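PDB 3BLX: isocitrate dehydrogenase [NAD] subunit 1, mitochondrial from Saccharomyces cerevisiae, which catalyses the NAD-dependent oxidative decarboxylation of isocitrate to 2-oxoglutarate in the citric acid cycle and also binds mitochondrial mRNA leaders. Local coordinates for residues V36-E41 with D337-I342; E43-D48 with T309-A314. All blocks are in the same frame, centred on the assembly; numbering follows the deposited sequence.

Interactions 1 and 2 are neighbours, with centres about 10 Å apart. Helix 27-42 packs on helix 335-347 in interaction 1. Segment 43-48, the turn and strand start that follow it, then meets helix 306-320 in interaction 2. In sequence, both segments of interaction 2 fall between the two segments of interaction 1. The two also touch. F40 O and I45 N lie 3.2 Å apart, a probable hydrogen bond. F40 CE1 packs on I311 CD1 at 3.8 Å, and I342 CG2 lies 3.8 Å from A314 CB. Both contacts are structural packing, away from the probable substrate-binding arginines, R98 and R129, and from K183, probably critical for catalysis.

Interaction 1 (V36-E41 with D337-I342); sequences VRTIFE and DFTNEI
With chi1 at -64° in T38 and -59° in T339, each threonine sets its CG2 methyl opposite its own backbone N and sends it into the interface between two helices. The motif is a nearly parallel helix pair. Helix 27-42, near the start of the chain, lies beside helix 335-347 at its end, within the isocitrate/isopropylmalate dehydrogenase fold. The short segments cross at -18°, and their axes come to 10.0 Å. The backbones come nearest at I39 and T339, whose CA atoms are 7.2 Å apart.

T339 CG2 sits between two residues of the facing helix. It meets T38 CG2 at 4.0 Å and I39 CG1 at 3.9 Å. T38 and I39 each come to this methyl at a slant, T38 by its own methyl and I39 by CG1. One turn on, I39 CD1 reaches I342 CG2 at 4.0 Å. The extended end of I39 takes it there, with CD1 anti to CA. Its other neighbours on helix 335-347 are I343 and L346, and I292 of helix 289-302 also touches it.

No hydrogen bond joins the two segments themselves. The same torsions that turn the methyls toward the other helix hold the hydroxyls beside the helix backbone. T38 OG1 is hydrogen-bonded to D34 O, one turn back. T339 OG1 is hydrogen-bonded to T335 O and also to S35 OG. The latter links the two helices just before segment 36-41. The buried hydroxyl of T339 is thus satisfied while its methyl serves the apolar interface.

The other branch of I342 packs within its own helix: CD1 sits 3.7 Å above one face of the F338 ring, offset toward the rim.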
# COMPACT_ATOMS: atom_id res chain seq x y z
N VAL E 36 10.74 13.19 37.17
CA VAL E 36 11.37 13.45 35.88
C VAL E 36 10.99 14.84 35.35
O VAL E 36 11.84 15.61 34.98
CB VAL E 36 11.02 12.38 34.84
CG1 VAL E 36 11.34 12.88 33.44
CG2 VAL E 36 11.79 11.11 35.11
N ARG E 37 9.70 15.15 35.31
CA ARG E 37 9.24 16.48 34.90
C ARG E 37 10.03 17.58 35.61
O ARG E 37 10.45 18.55 34.97
CB ARG E 37 7.76 16.65 35.21
CG ARG E 37 6.88 16.54 34.02
CD ARG E 37 5.56 17.19 34.31
NE ARG E 37 4.57 16.20 34.70
CZ ARG E 37 3.48 15.93 34.00
NH1 ARG E 37 3.25 16.59 32.86
NH2 ARG E 37 2.61 15.00 34.42
N THR E 38 10.21 17.42 36.92
CA THR E 38 10.92 18.37 37.78
C THR E 38 12.41 18.51 37.43
O THR E 38 12.92 19.61 37.23
CB THR E 38 10.77 18.00 39.29
OG1 THR E 38 9.40 18.08 39.70
CG2 THR E 38 11.57 18.93 40.16
N ILE E 39 13.11 17.40 37.36
CA ILE E 39 14.49 17.43 36.90
C ILE E 39 14.63 18.05 35.51
O ILE E 39 15.59 18.76 35.22
CB ILE E 39 15.10 16.05 36.88
CG1 ILE E 39 15.06 15.43 38.28
CG2 ILE E 39 16.51 16.10 36.33
CD1 ILE E 39 15.55 13.98 38.34
N PHE E 40 13.66 17.78 34.64
CA PHE E 40 13.74 18.27 33.26
C PHE E 40 13.58 19.78 33.15
O PHE E 40 14.31 20.41 32.43
CB PHE E 40 12.75 17.55 32.33
CG PHE E 40 13.30 16.29 31.70
CD1 PHE E 40 14.17 15.47 32.39
CD2 PHE E 40 12.90 15.90 30.44
CE1 PHE E 40 14.65 14.31 31.82
CE2 PHE E 40 13.37 14.75 29.88
CZ PHE E 40 14.25 13.95 30.56
N GLU E 41 12.60 20.35 33.84
CA GLU E 41 12.45 21.80 33.86
C GLU E 41 13.67 22.48 34.50
O GLU E 41 14.07 23.56 34.09
CB GLU E 41 11.16 22.22 34.58
CG GLU E 41 11.20 22.08 36.09
CD GLU E 41 10.00 22.71 36.80
OE1 GLU E 41 9.84 22.50 38.03
OE2 GLU E 41 9.21 23.42 36.12
N ASP E 337 12.58 14.41 48.33
CA ASP E 337 13.90 14.72 48.87
C ASP E 337 14.97 14.26 47.89
O ASP E 337 15.93 14.97 47.60
CB ASP E 337 14.12 14.04 50.23
CG ASP E 337 13.23 14.62 51.34
OD1 ASP E 337 12.77 15.79 51.20
OD2 ASP E 337 13.00 13.90 52.34
N PHE E 338 14.79 13.05 47.39
CA PHE E 338 15.75 12.43 46.49
C PHE E 338 15.86 13.25 45.21
O PHE E 338 16.96 13.51 44.73
CB PHE E 338 15.31 10.99 46.21
CG PHE E 338 16.25 10.22 45.36
CD1 PHE E 338 17.54 9.99 45.77
CD2 PHE E 338 15.84 9.70 44.15
CE1 PHE E 338 18.42 9.26 44.99
CE2 PHE E 338 16.71 8.97 43.35
CZ PHE E 338 18.00 8.76 43.78
N THR E 339 14.72 13.66 44.68
CA THR E 339 14.68 14.46 43.47
C THR E 339 15.43 15.77 43.68
O THR E 339 16.29 16.14 42.86
CB THR E 339 13.24 14.79 43.04
OG1 THR E 339 12.52 13.58 42.80
CG2 THR E 339 13.25 15.62 41.77
N ASN E 340 15.10 16.47 44.77
CA ASN E 340 15.73 17.75 45.09
C ASN E 340 17.26 17.67 45.27
O ASN E 340 17.98 18.58 44.85
CB ASN E 340 15.05 18.40 46.28
CG ASN E 340 13.64 18.86 45.96
OD1 ASN E 340 13.32 19.15 44.80
ND2 ASN E 340 12.78 18.91 46.98
N GLU E 341 17.74 16.58 45.87
CA GLU E 341 19.17 16.33 46.00
C GLU E 341 19.83 16.19 44.63
O GLU E 341 20.93 16.68 44.41
CB GLU E 341 19.44 15.06 46.82
CG GLU E 341 20.46 15.20 47.97
CD GLU E 341 21.84 15.76 47.58
OE1 GLU E 341 22.77 14.95 47.35
OE2 GLU E 341 22.01 17.00 47.54
N ILE E 342 19.15 15.51 43.71
CA ILE E 342 19.67 15.34 42.36
C ILE E 342 19.73 16.68 41.64
O ILE E 342 20.76 17.02 41.07
CB ILE E 342 18.82 14.34 41.55
CG1 ILE E 342 19.09 12.90 42.03
CG2 ILE E 342 19.13 14.43 40.07
CD1 ILE E 342 18.01 11.92 41.61

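Interaction 2 (E43-D48 with T309-A314)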
# COMPACT_ATOMS: atom_id res chain seq x y z
N GLU E 43 16.71 21.53 34.43
CA GLU E 43 17.85 21.45 33.54
C GLU E 43 17.52 22.22 32.26
O GLU E 43 18.34 22.35 31.35
CB GLU E 43 18.13 19.99 33.24
CG GLU E 43 19.51 19.73 32.73
CD GLU E 43 20.56 19.89 33.80
OE1 GLU E 43 21.76 19.99 33.45
OE2 GLU E 43 20.20 19.91 34.99
N ASN E 44 16.29 22.73 32.21
CA ASN E 44 15.77 23.48 31.07
C ASN E 44 15.98 22.77 29.72
O ASN E 44 16.60 23.31 28.79
CB ASN E 44 16.35 24.89 31.05
CG ASN E 44 15.39 25.90 30.44
OD1 ASN E 44 14.19 25.92 30.74
ND2 ASN E 44 15.91 26.75 29.59
N ILE E 45 15.45 21.56 29.63
CA ILE E 45 15.58 20.71 28.45
C ILE E 45 14.46 21.07 27.46
O ILE E 45 13.34 21.39 27.88
CB ILE E 45 15.52 19.20 28.85
CG1 ILE E 45 16.75 18.84 29.68
CG2 ILE E 45 15.45 18.29 27.64
CD1 ILE E 45 16.81 17.40 30.14
N PRO E 46 14.78 21.04 26.15
CA PRO E 46 13.85 21.44 25.08
C PRO E 46 12.81 20.36 24.80
O PRO E 46 12.68 19.86 23.69
CB PRO E 46 14.76 21.62 23.86
CG PRO E 46 16.15 21.27 24.29
CD PRO E 46 16.07 20.58 25.61
N ILE E 47 12.06 20.00 25.82
CA ILE E 47 11.03 19.00 25.67
C ILE E 47 9.71 19.52 26.18
O ILE E 47 9.63 20.02 27.30
CB ILE E 47 11.43 17.70 26.38
CG1 ILE E 47 12.57 17.02 25.63
CG2 ILE E 47 10.25 16.76 26.49
CD1 ILE E 47 12.98 15.71 26.18
N ASP E 48 8.69 19.44 25.35
CA ASP E 48 7.32 19.75 25.74
C ASP E 48 6.53 18.45 25.92
O ASP E 48 6.44 17.63 25.02
CB ASP E 48 6.65 20.62 24.69
CG ASP E 48 7.23 22.04 24.61
OD1 ASP E 48 7.85 22.51 25.60
OD2 ASP E 48 7.06 22.70 23.55
N THR E 309 23.98 12.58 30.09
CA THR E 309 25.18 12.21 30.83
C THR E 309 25.15 12.90 32.19
O THR E 309 25.47 12.30 33.21
CB THR E 309 26.46 12.57 30.05
OG1 THR E 309 26.37 12.06 28.72
CG2 THR E 309 27.66 11.97 30.73
N ARG E 310 24.72 14.16 32.19
CA ARG E 310 24.66 14.94 33.41
C ARG E 310 23.65 14.36 34.39
O ARG E 310 23.98 14.11 35.55
CB ARG E 310 24.32 16.40 33.08
CG ARG E 310 25.45 17.15 32.39
CD ARG E 310 24.96 18.48 31.85
NE ARG E 310 24.20 19.24 32.84
CZ ARG E 310 24.76 19.96 33.81
NH1 ARG E 310 26.08 19.99 33.91
NH2 ARG E 310 24.00 20.63 34.66
N ILE E 311 22.43 14.13 33.92
CA ILE E 311 21.37 13.59 34.76
C ILE E 311 21.75 12.23 35.30
O ILE E 311 21.45 11.91 36.45
CB ILE E 311 20.07 13.46 34.01
CG1 ILE E 311 19.51 14.85 33.70
CG2 ILE E 311 19.09 12.63 34.82
CD1 ILE E 311 18.28 14.82 32.84
N SER E 312 22.43 11.45 34.48
CA SER E 312 22.86 10.13 34.90
C SER E 312 23.94 10.20 35.99
O SER E 312 23.92 9.41 36.94
CB SER E 312 23.37 9.33 33.70
OG SER E 312 23.61 7.97 34.05
N LYS E 313 24.88 11.12 35.86
CA LYS E 313 25.94 11.28 36.85
C LYS E 313 25.35 11.77 38.18
O LYS E 313 25.64 11.25 39.24
CB LYS E 313 27.01 12.25 36.34
CG LYS E 313 28.28 12.27 37.17
CD LYS E 313 29.29 13.25 36.60
CE LYS E 313 30.61 13.18 37.35
NZ LYS E 313 31.64 14.07 36.74
N ALA E 314 24.47 12.76 38.09
CA ALA E 314 23.75 13.22 39.27
C ALA E 314 23.06 12.09 40.07
O ALA E 314 23.20 12.05 41.29
CB ALA E 314 22.73 14.32 38.88
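E43 OE1 is gripped by two nitrogens of R310, with NE and NH2 each 2.6 Å from it. This is a side-on salt bridge in which both donors go to one oxygen. The oxygen lies close to the guanidinium plane, at its edge. NE meets it nearly along the C-O direction, while NH2 comes to the syn lone pair. Both bonds are bent, with an N-H...O angle of 142° at NE. The carboxylate is not coplanar with its partner, as the two planes are 35° apart.

A bend in the arginine chain at chi3 (48°) turns the NE and NH2 edge toward E43. R310 also has a weak hydrogen bond from NH2 to L346 O.

Beside the ion pair, I45 and I311 meet tip to tip, CD1 to CD1 at 4.0 Å. I311 reaches on into the core between helices 27-42 and 289-302.

The contact joins a helix-to-strand turn to helix 306-320. Helix 27-42 ends in a Schellman motif, with N44 at positive phi. P46 then centres an inverse gamma turn that leads into strand 47-51. N44 packs on F18 of the second subunit, so this turn also lies at a subunit boundary.

With an alanine here instead of R310, the buried carboxylate of E43 would probably lose its countercharge, and the turn its polar tie to helix 306-320. The charge pairing is consistent with an ionised E43, its negative charge offset by the guanidinium next to an apolar isoleucine pair.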